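Local coordinates for DsbA family protein (Salmonella typhimurium, PDB 7JVE), which acts as a trimeric thioredoxin-like enzyme with both thiol oxidase and disulfide isomerase activities, at residues A[128-139]-A[191-202]; A[229-237]-A[246-254]. All coordinates share one frame; numbering follows the deposited sequence.

Contact 1: A[128-139]-A[191-202]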
loop_
_atom_site.group_PDB
_atom_site.type_symbol
_atom_site.label_atom_id
_atom_site.label_comp_id
_atom_site.label_asym_id
_atom_site.label_seq_id
_atom_site.Cartn_x
_atom_site.Cartn_y
_atom_site.Cartn_z
ATOM N N TRP A 128 -5.222 -10.823 -24.056
ATOM C CA TRP A 128 -4.809 -10.928 -25.455
ATOM C C TRP A 128 -5.975 -10.910 -26.433
ATOM O O TRP A 128 -5.904 -10.163 -27.417
ATOM C CB TRP A 128 -3.950 -12.181 -25.637
ATOM C CG TRP A 128 -2.587 -11.979 -25.124
ATOM C CD1 TRP A 128 -2.237 -11.481 -23.902
ATOM C CD2 TRP A 128 -1.372 -12.263 -25.805
ATOM N NE1 TRP A 128 -0.879 -11.448 -23.782
ATOM C CE2 TRP A 128 -0.319 -11.911 -24.941
ATOM C CE3 TRP A 128 -1.068 -12.786 -27.066
ATOM C CZ2 TRP A 128 1.025 -12.062 -25.292
ATOM C CZ3 TRP A 128 0.275 -12.948 -27.414
ATOM C CH2 TRP A 128 1.301 -12.582 -26.526
ATOM N N PRO A 129 -7.067 -11.657 -26.230
ATOM C CA PRO A 129 -8.167 -11.579 -27.216
ATOM C C PRO A 129 -8.754 -10.175 -27.368
ATOM O O PRO A 129 -8.946 -9.707 -28.501
ATOM C CB PRO A 129 -9.188 -12.604 -26.683
ATOM C CG PRO A 129 -8.393 -13.535 -25.780
ATOM C CD PRO A 129 -7.331 -12.650 -25.167
ATOM N N VAL A 130 -9.006 -9.467 -26.266
ATOM C CA VAL A 130 -9.571 -8.119 -26.350
ATOM C C VAL A 130 -8.534 -7.112 -26.857
ATOM O O VAL A 130 -8.826 -6.301 -27.748
ATOM C CB VAL A 130 -10.168 -7.698 -24.991
ATOM C CG1 VAL A 130 -10.523 -6.234 -24.986
ATOM C CG2 VAL A 130 -11.422 -8.529 -24.705
ATOM N N SER A 131 -7.315 -7.132 -26.303
ATOM C CA SER A 131 -6.288 -6.211 -26.795
ATOM C C SER A 131 -6.000 -6.445 -28.275
ATOM O O SER A 131 -5.887 -5.487 -29.049
ATOM C CB SER A 131 -4.993 -6.331 -25.978
ATOM O OG SER A 131 -5.181 -5.853 -24.667
ATOM N N GLY A 132 -5.883 -7.712 -28.684
ATOM C CA GLY A 132 -5.617 -7.997 -30.085
ATOM C C GLY A 132 -6.730 -7.515 -30.993
ATOM O O GLY A 132 -6.472 -6.956 -32.062
ATOM N N LEU A 133 -7.984 -7.749 -30.593
ATOM C CA LEU A 133 -9.119 -7.274 -31.378
ATOM C C LEU A 133 -9.123 -5.757 -31.476
ATOM O O LEU A 133 -9.420 -5.203 -32.540
ATOM C CB LEU A 133 -10.444 -7.759 -30.771
ATOM C CG LEU A 133 -11.688 -7.220 -31.501
ATOM C CD1 LEU A 133 -11.644 -7.594 -32.990
ATOM C CD2 LEU A 133 -13.039 -7.662 -30.878
ATOM N N ALA A 134 -8.836 -5.064 -30.366
ATOM C CA ALA A 134 -8.846 -3.607 -30.409
ATOM C C ALA A 134 -7.717 -3.087 -31.283
ATOM O O ALA A 134 -7.883 -2.072 -31.966
ATOM C CB ALA A 134 -8.751 -3.016 -28.995
ATOM N N ALA A 135 -6.582 -3.788 -31.300
ATOM C CA ALA A 135 -5.487 -3.402 -32.181
ATOM C C ALA A 135 -5.838 -3.645 -33.653
ATOM O O ALA A 135 -5.453 -2.848 -34.514
ATOM C CB ALA A 135 -4.204 -4.133 -31.774
ATOM N N ARG A 136 -6.577 -4.725 -33.968
ATOM C CA ARG A 136 -7.003 -4.956 -35.355
ATOM C C ARG A 136 -7.873 -3.813 -35.864
ATOM O O ARG A 136 -7.658 -3.301 -36.971
ATOM C CB ARG A 136 -7.775 -6.266 -35.492
ATOM C CG ARG A 136 -6.963 -7.540 -35.417
ATOM C CD ARG A 136 -7.869 -8.760 -35.694
ATOM N NE ARG A 136 -7.143 -9.994 -35.423
ATOM C CZ ARG A 136 -6.198 -10.483 -36.221
ATOM N NH1 ARG A 136 -5.873 -9.843 -37.338
ATOM N NH2 ARG A 136 -5.564 -11.590 -35.902
ATOM N N VAL A 137 -8.885 -3.421 -35.075
ATOM C CA VAL A 137 -9.766 -2.320 -35.466
ATOM C C VAL A 137 -8.966 -1.044 -35.628
ATOM O O VAL A 137 -9.056 -0.359 -36.656
ATOM C CB VAL A 137 -10.890 -2.127 -34.439
ATOM C CG1 VAL A 137 -11.811 -0.981 -34.893
ATOM C CG2 VAL A 137 -11.656 -3.420 -34.224
ATOM N N GLY A 138 -8.153 -0.717 -34.618
ATOM C CA GLY A 138 -7.368 0.505 -34.676
ATOM C C GLY A 138 -6.463 0.554 -35.893
ATOM O O GLY A 138 -6.324 1.593 -36.539
ATOM N N GLU A 139 -5.854 -0.577 -36.241
ATOM C CA GLU A 139 -4.997 -0.572 -37.409
ATOM C C GLU A 139 -5.795 -0.313 -38.685
ATOM O O GLU A 139 -5.339 0.427 -39.560
ATOM C CB GLU A 139 -4.244 -1.877 -37.503
ATOM C CG GLU A 139 -3.364 -1.902 -38.702
ATOM C CD GLU A 139 -2.474 -3.097 -38.711
ATOM O OE1 GLU A 139 -1.296 -2.933 -38.307
ATOM O OE2 GLU A 139 -2.964 -4.188 -39.096
ATOM N N ALA A 191 -10.478 -12.674 -39.090
ATOM C CA ALA A 191 -9.097 -12.790 -38.628
ATOM C C ALA A 191 -9.042 -13.150 -37.145
ATOM O O ALA A 191 -8.280 -14.034 -36.731
ATOM C CB ALA A 191 -8.346 -11.483 -38.895
ATOM N N GLN A 192 -9.834 -12.461 -36.327
ATOM C CA GLN A 192 -9.861 -12.767 -34.902
ATOM C C GLN A 192 -10.262 -14.220 -34.669
ATOM O O GLN A 192 -9.612 -14.940 -33.903
ATOM C CB GLN A 192 -10.806 -11.802 -34.198
ATOM C CG GLN A 192 -10.717 -11.777 -32.699
ATOM C CD GLN A 192 -9.395 -11.216 -32.139
ATOM O OE1 GLN A 192 -8.434 -10.900 -32.861
ATOM N NE2 GLN A 192 -9.343 -11.138 -30.832
ATOM N N SER A 193 -11.286 -14.687 -35.378
ATOM C CA SER A 193 -11.747 -16.055 -35.194
ATOM C C SER A 193 -10.739 -17.081 -35.701
ATOM O O SER A 193 -10.810 -18.250 -35.305
ATOM C CB SER A 193 -13.082 -16.250 -35.908
ATOM O OG SER A 193 -14.078 -15.459 -35.288
ATOM N N SER A 194 -9.816 -16.676 -36.573
ATOM C CA SER A 194 -8.831 -17.600 -37.123
ATOM C C SER A 194 -7.832 -18.085 -36.088
ATOM O O SER A 194 -7.100 -19.044 -36.365
ATOM C CB SER A 194 -8.068 -16.939 -38.270
ATOM O OG SER A 194 -7.196 -15.933 -37.763
ATOM N N GLY A 195 -7.791 -17.466 -34.904
ATOM C CA GLY A 195 -6.793 -17.779 -33.911
ATOM C C GLY A 195 -5.498 -17.003 -34.050
ATOM O O GLY A 195 -4.732 -16.939 -33.082
ATOM N N ALA A 196 -5.246 -16.395 -35.215
ATOM C CA ALA A 196 -4.079 -15.537 -35.391
ATOM C C ALA A 196 -4.091 -14.372 -34.411
ATOM O O ALA A 196 -5.139 -13.814 -34.097
ATOM C CB ALA A 196 -4.026 -14.995 -36.819
ATOM N N VAL A 197 -2.911 -14.009 -33.925
ATOM C CA VAL A 197 -2.735 -12.876 -33.027
ATOM C C VAL A 197 -2.280 -11.694 -33.859
ATOM O O VAL A 197 -1.319 -11.806 -34.627
ATOM C CB VAL A 197 -1.727 -13.197 -31.908
ATOM C CG1 VAL A 197 -1.424 -11.949 -31.082
ATOM C CG2 VAL A 197 -2.302 -14.278 -30.995
ATOM N N HIS A 198 -2.985 -10.573 -33.744
ATOM C CA HIS A 198 -2.661 -9.439 -34.592
ATOM C C HIS A 198 -1.183 -9.097 -34.479
ATOM O O HIS A 198 -0.652 -8.945 -33.370
ATOM C CB HIS A 198 -3.490 -8.222 -34.217
ATOM C CG HIS A 198 -3.291 -7.078 -35.150
ATOM N ND1 HIS A 198 -2.778 -5.869 -34.740
ATOM C CD2 HIS A 198 -3.538 -6.960 -36.480
ATOM C CE1 HIS A 198 -2.725 -5.048 -35.776
ATOM N NE2 HIS A 198 -3.169 -5.689 -36.846
ATOM N N ASP A 199 -0.538 -8.922 -35.632
ATOM C CA ASP A 199 0.916 -8.799 -35.641
ATOM C C ASP A 199 1.405 -7.654 -34.751
ATOM O O ASP A 199 2.459 -7.757 -34.117
ATOM C CB ASP A 199 1.430 -8.610 -37.063
ATOM C CG ASP A 199 2.951 -8.620 -37.112
ATOM O OD1 ASP A 199 3.530 -9.731 -36.991
ATOM O OD2 ASP A 199 3.568 -7.523 -37.210
ATOM N N ALA A 200 0.664 -6.549 -34.700
ATOM C CA ALA A 200 1.101 -5.419 -33.887
ATOM C C ALA A 200 1.138 -5.781 -32.407
ATOM O O ALA A 200 2.012 -5.313 -31.666
ATOM C CB ALA A 200 0.187 -4.213 -34.123
ATOM N N LEU A 201 0.198 -6.617 -31.955
ATOM C CA LEU A 201 0.209 -7.044 -30.562
ATOM C C LEU A 201 1.423 -7.913 -30.257
ATOM O O LEU A 201 2.048 -7.761 -29.203
ATOM C CB LEU A 201 -1.076 -7.794 -30.230
ATOM C CG LEU A 201 -1.461 -7.756 -28.762
ATOM C CD1 LEU A 201 -1.959 -6.337 -28.414
ATOM C CD2 LEU A 201 -2.497 -8.822 -28.417
ATOM N N LEU A 202 1.775 -8.832 -31.164
ATOM C CA LEU A 202 2.967 -9.652 -30.963
ATOM C C LEU A 202 4.222 -8.783 -30.947
ATOM O O LEU A 202 5.085 -8.925 -30.067
ATOM C CB LEU A 202 3.081 -10.718 -32.065
ATOM C CG LEU A 202 2.005 -11.787 -32.201
ATOM C CD1 LEU A 202 2.207 -12.607 -33.488
ATOM C CD2 LEU A 202 1.969 -12.695 -30.945
#
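Ala191 lays its CB over one face of the Arg136 guanidinium, 3.4 Å from NH1. Gln192 follows as a knob among Pro129, Gly132, Leu133 and Arg136. Its chain bends at chi2 (67°), which carries the amide back to helix 128-139, and OE1 accepts a bond from Arg136 NE (3.0 Å, 155° at the hydrogen) that lies in both the carbonyl and the guanidinium plane. The amide nitrogen NE2 meets Leu133 CB at 3.6 Å. Past the turn at Gly195, whose phi is positive, Ala196 O receives Arg136 NH2 at 2.9 Å; the oxygen lies in the guanidinium plane, but the donor stands well above the carbonyl plane. These two bonds fix the rotation of the guanidinium. Val197 CG1 reaches the six-membered ring of Trp128. His198, the N-cap residue of helix 199-210, lays its imidazole along helix 128-139 as far as Glu139, with Arg136 CA over the ring centre in a CH-pi contact (4.1 Å). His198 NE2 donates a hydrogen bond to Glu139 OE2 at 2.7 Å; the oxygen lies in the ring plane, while the nitrogen stands above the carboxylate plane. Leu201 packs CD2 on Gly132 N (3.6 Å) and CD1 on Ser131 CB. Leu202 CD2 meets Trp128 CZ3 (3.9 Å). Tyr173 touches both Leu133 and Gln192. Helix 128-145 thus packs against the turn joining helices 182-193 and 199-210, in the helical part of a DsbA-type fold, Arg136 reaching both sides of that turn.

Contact 2: A[229-237]-A[246-254]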
loop_
_atom_site.group_PDB
_atom_site.type_symbol
_atom_site.label_atom_id
_atom_site.label_comp_id
_atom_site.label_asym_id
_atom_site.label_seq_id
_atom_site.Cartn_x
_atom_site.Cartn_y
_atom_site.Cartn_z
ATOM N N ASP A 229 22.546 11.006 -27.200
ATOM C CA ASP A 229 22.484 11.939 -26.081
ATOM C C ASP A 229 21.468 11.421 -25.069
ATOM O O ASP A 229 20.266 11.676 -25.178
ATOM C CB ASP A 229 22.163 13.348 -26.565
ATOM C CG ASP A 229 22.616 14.413 -25.578
ATOM O OD1 ASP A 229 22.602 15.613 -25.934
ATOM O OD2 ASP A 229 22.946 14.046 -24.425
ATOM N N VAL A 230 21.976 10.674 -24.081
ATOM C CA VAL A 230 21.172 10.157 -22.981
ATOM C C VAL A 230 20.385 11.283 -22.324
ATOM O O VAL A 230 19.300 11.059 -21.752
ATOM C CB VAL A 230 22.088 9.438 -21.958
ATOM C CG1 VAL A 230 22.839 8.277 -22.616
ATOM C CG2 VAL A 230 23.055 10.421 -21.295
ATOM N N LYS A 231 20.906 12.511 -22.420
ATOM C CA LYS A 231 20.352 13.687 -21.766
ATOM C C LYS A 231 19.068 14.192 -22.406
ATOM O O LYS A 231 18.398 15.027 -21.795
ATOM C CB LYS A 231 21.393 14.814 -21.760
ATOM C CG LYS A 231 21.026 15.983 -20.855
ATOM C CD LYS A 231 21.061 15.578 -19.386
ATOM C CE LYS A 231 22.479 15.259 -18.917
ATOM N NZ LYS A 231 23.323 16.478 -18.846
ATOM N N ARG A 232 18.708 13.720 -23.605
ATOM C CA ARG A 232 17.478 14.145 -24.273
ATOM C C ARG A 232 16.374 13.091 -24.254
ATOM O O ARG A 232 15.365 13.263 -24.944
ATOM C CB ARG A 232 17.771 14.553 -25.719
ATOM C CG ARG A 232 18.710 15.750 -25.874
ATOM C CD ARG A 232 18.293 16.625 -27.049
ATOM N NE ARG A 232 18.735 16.074 -28.337
ATOM C CZ ARG A 232 18.232 16.403 -29.534
ATOM N NH1 ARG A 232 17.253 17.299 -29.646
ATOM N NH2 ARG A 232 18.720 15.839 -30.637
ATOM N N VAL A 233 16.526 12.017 -23.487
ATOM C CA VAL A 233 15.575 10.908 -23.455
ATOM C C VAL A 233 14.968 10.814 -22.062
ATOM O O VAL A 233 15.677 10.932 -21.062
ATOM C CB VAL A 233 16.258 9.575 -23.807
ATOM C CG1 VAL A 233 15.252 8.422 -23.786
ATOM C CG2 VAL A 233 17.003 9.673 -25.131
ATOM N N THR A 234 13.673 10.554 -21.982
ATOM C CA THR A 234 13.073 10.387 -20.669
ATOM C C THR A 234 12.109 9.207 -20.733
ATOM O O THR A 234 11.317 9.110 -21.675
ATOM C CB THR A 234 12.336 11.659 -20.226
ATOM O OG1 THR A 234 13.155 12.799 -20.483
ATOM C CG2 THR A 234 12.140 11.607 -18.722
ATOM N N VAL A 235 12.167 8.322 -19.741
ATOM C CA VAL A 235 11.254 7.186 -19.647
ATOM C C VAL A 235 10.365 7.425 -18.437
ATOM O O VAL A 235 10.862 7.643 -17.330
ATOM C CB VAL A 235 12.019 5.854 -19.545
ATOM C CG1 VAL A 235 11.087 4.709 -19.258
ATOM C CG2 VAL A 235 12.798 5.594 -20.845
ATOM N N ILE A 236 9.053 7.405 -18.643
ATOM C CA ILE A 236 8.127 7.858 -17.611
ATOM C C ILE A 236 7.020 6.841 -17.368
ATOM O O ILE A 236 6.440 6.314 -18.331
ATOM C CB ILE A 236 7.524 9.216 -17.991
ATOM C CG1 ILE A 236 8.633 10.161 -18.470
ATOM C CG2 ILE A 236 6.676 9.777 -16.809
ATOM C CD1 ILE A 236 8.207 11.593 -18.664
ATOM N N PRO A 237 6.660 6.580 -16.105
ATOM C CA PRO A 237 5.523 5.691 -15.819
ATOM C C PRO A 237 4.246 6.140 -16.526
ATOM O O PRO A 237 4.016 7.329 -16.753
ATOM C CB PRO A 237 5.378 5.784 -14.294
ATOM C CG PRO A 237 6.763 6.199 -13.812
ATOM C CD PRO A 237 7.234 7.155 -14.878
ATOM N N GLN A 246 5.464 17.267 -20.520
ATOM C CA GLN A 246 5.858 18.444 -21.286
ATOM C C GLN A 246 7.351 18.741 -21.116
ATOM O O GLN A 246 8.034 19.078 -22.090
ATOM C CB GLN A 246 5.024 19.663 -20.879
ATOM C CG GLN A 246 5.195 20.861 -21.858
ATOM C CD GLN A 246 4.732 20.510 -23.296
ATOM O OE1 GLN A 246 3.562 20.175 -23.519
ATOM N NE2 GLN A 246 5.643 20.593 -24.257
ATOM N N MET A 247 7.877 18.636 -19.888
ATOM C CA MET A 247 9.308 18.885 -19.699
ATOM C C MET A 247 10.149 17.888 -20.492
ATOM O O MET A 247 11.142 18.267 -21.125
ATOM C CB MET A 247 9.684 18.857 -18.203
ATOM C CG MET A 247 9.077 20.002 -17.342
ATOM S SD MET A 247 9.628 20.090 -15.570
ATOM C CE MET A 247 8.776 18.663 -14.760
ATOM N N ALA A 248 9.732 16.622 -20.511
ATOM C CA ALA A 248 10.426 15.598 -21.282
ATOM C C ALA A 248 10.398 15.912 -22.774
ATOM O O ALA A 248 11.382 15.672 -23.487
ATOM C CB ALA A 248 9.790 14.225 -21.027
ATOM N N ILE A 249 9.272 16.447 -23.265
ATOM C CA ILE A 249 9.182 16.858 -24.666
ATOM C C ILE A 249 10.182 17.973 -24.956
ATOM O O ILE A 249 10.906 17.937 -25.953
ATOM C CB ILE A 249 7.737 17.275 -25.008
ATOM C CG1 ILE A 249 6.825 16.040 -25.076
ATOM C CG2 ILE A 249 7.675 18.077 -26.303
ATOM C CD1 ILE A 249 5.337 16.379 -25.095
ATOM N N GLN A 250 10.251 18.974 -24.083
ATOM C CA GLN A 250 11.164 20.087 -24.339
ATOM C C GLN A 250 12.616 19.626 -24.286
ATOM O O GLN A 250 13.451 20.085 -25.073
ATOM C CB GLN A 250 10.904 21.231 -23.350
ATOM C CG GLN A 250 9.488 21.792 -23.452
ATOM C CD GLN A 250 9.168 22.317 -24.866
ATOM O OE1 GLN A 250 8.259 21.822 -25.545
ATOM N NE2 GLN A 250 9.914 23.323 -25.306
ATOM N N LYS A 251 12.927 18.700 -23.379
ATOM C CA LYS A 251 14.269 18.135 -23.311
ATOM C C LYS A 251 14.595 17.344 -24.577
ATOM O O LYS A 251 15.743 17.359 -25.046
ATOM C CB LYS A 251 14.364 17.268 -22.058
ATOM C CG LYS A 251 15.581 16.397 -21.898
ATOM C CD LYS A 251 15.531 15.792 -20.491
ATOM C CE LYS A 251 16.156 14.408 -20.423
ATOM N NZ LYS A 251 15.839 13.722 -19.127
ATOM N N ALA A 252 13.597 16.669 -25.156
ATOM C CA ALA A 252 13.811 15.906 -26.375
ATOM C C ALA A 252 13.917 16.798 -27.601
ATOM O O ALA A 252 14.498 16.380 -28.611
ATOM C CB ALA A 252 12.688 14.881 -26.565
ATOM N N LYS A 253 13.377 18.015 -27.542
ATOM C CA LYS A 253 13.564 18.947 -28.642
ATOM C C LYS A 253 14.859 19.734 -28.530
ATOM O O LYS A 253 15.476 20.042 -29.557
ATOM C CB LYS A 253 12.376 19.908 -28.732
ATOM C CG LYS A 253 11.128 19.242 -29.263
ATOM C CD LYS A 253 10.022 20.239 -29.626
ATOM C CE LYS A 253 9.537 21.013 -28.439
ATOM N NZ LYS A 253 8.043 21.094 -28.456
ATOM N N GLY A 254 15.289 20.053 -27.314
ATOM C CA GLY A 254 16.491 20.834 -27.098
ATOM C C GLY A 254 17.764 20.159 -27.572
ATOM O O GLY A 254 18.708 20.829 -28.005
HETATM O O HOH W 1 13.090 13.635 -22.916
HETATM O O HOH W 2 16.054 10.489 -18.305
#
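Thr234 places OG1 anti to its carbonyl carbon (chi1 -46°), while Lys251 holds CG anti to its backbone N (170°) and its chain, bent at chi3, brings NZ to that hydroxyl. Lys251 NZ donates to Thr234 OG1 at 3.1 Å, the two side chains crossing at about a right angle, and more weakly to Val233 O at 3.4 Å. A water reinforces this corner by donating to Val233 O (2.8 Å) and weakly accepting from the ammonium. A second water lies 2.6 Å from Thr234 OG1 and 2.7 Å from Ala248 O, bridging the strand to the helix backbone. Next to the hydroxyl, Ala248 CB packs against Thr234 CB, and Ile236 CD1 touches the same methyl at 3.9 Å, continuing the apolar side of the contact along the strand. At the other end, Arg232 bends at chi2 and chi3 and runs past the last turn of the helix: CD lies 3.3 Å from Lys251 O, and the guanidinium has Lys253 O at its edge. Ala252 comes close to the Arg232 backbone, its CA making a CA-H...O contact with Arg232 O. Val221 of strand 218-223 meets both Ala248 and Ala252, while Val235 points away from the helix and packs on Val163 of a second subunit. Strand 234-237 and helix 246-253 run nearly antiparallel, at 166° with axes 9.3 Å apart, as the outermost strand of the sheet within this chain and the C-terminal helix of a thioredoxin fold, the helix lying against the sheet.

Overall arrangement
Contact 1 and contact 2 lie on opposite sides of the chain's centre, their own centres 32 Å apart and their nearest atoms about 17 Å apart, so they do not touch. Both segments of contact 1 precede those of contact 2 in the sequence. Contact 1 joins helices of the helical part, whereas contact 2 packs the C-terminal helix on the outermost strand of the sheet within this chain, next to a second subunit of the trimer. The redox centre is the Cys94-Cys97 disulfide, at the start of helix 95-110. Contact 1 adjoins the loop just before it, through Ser131 on Asp91 and Val130 on Gln93.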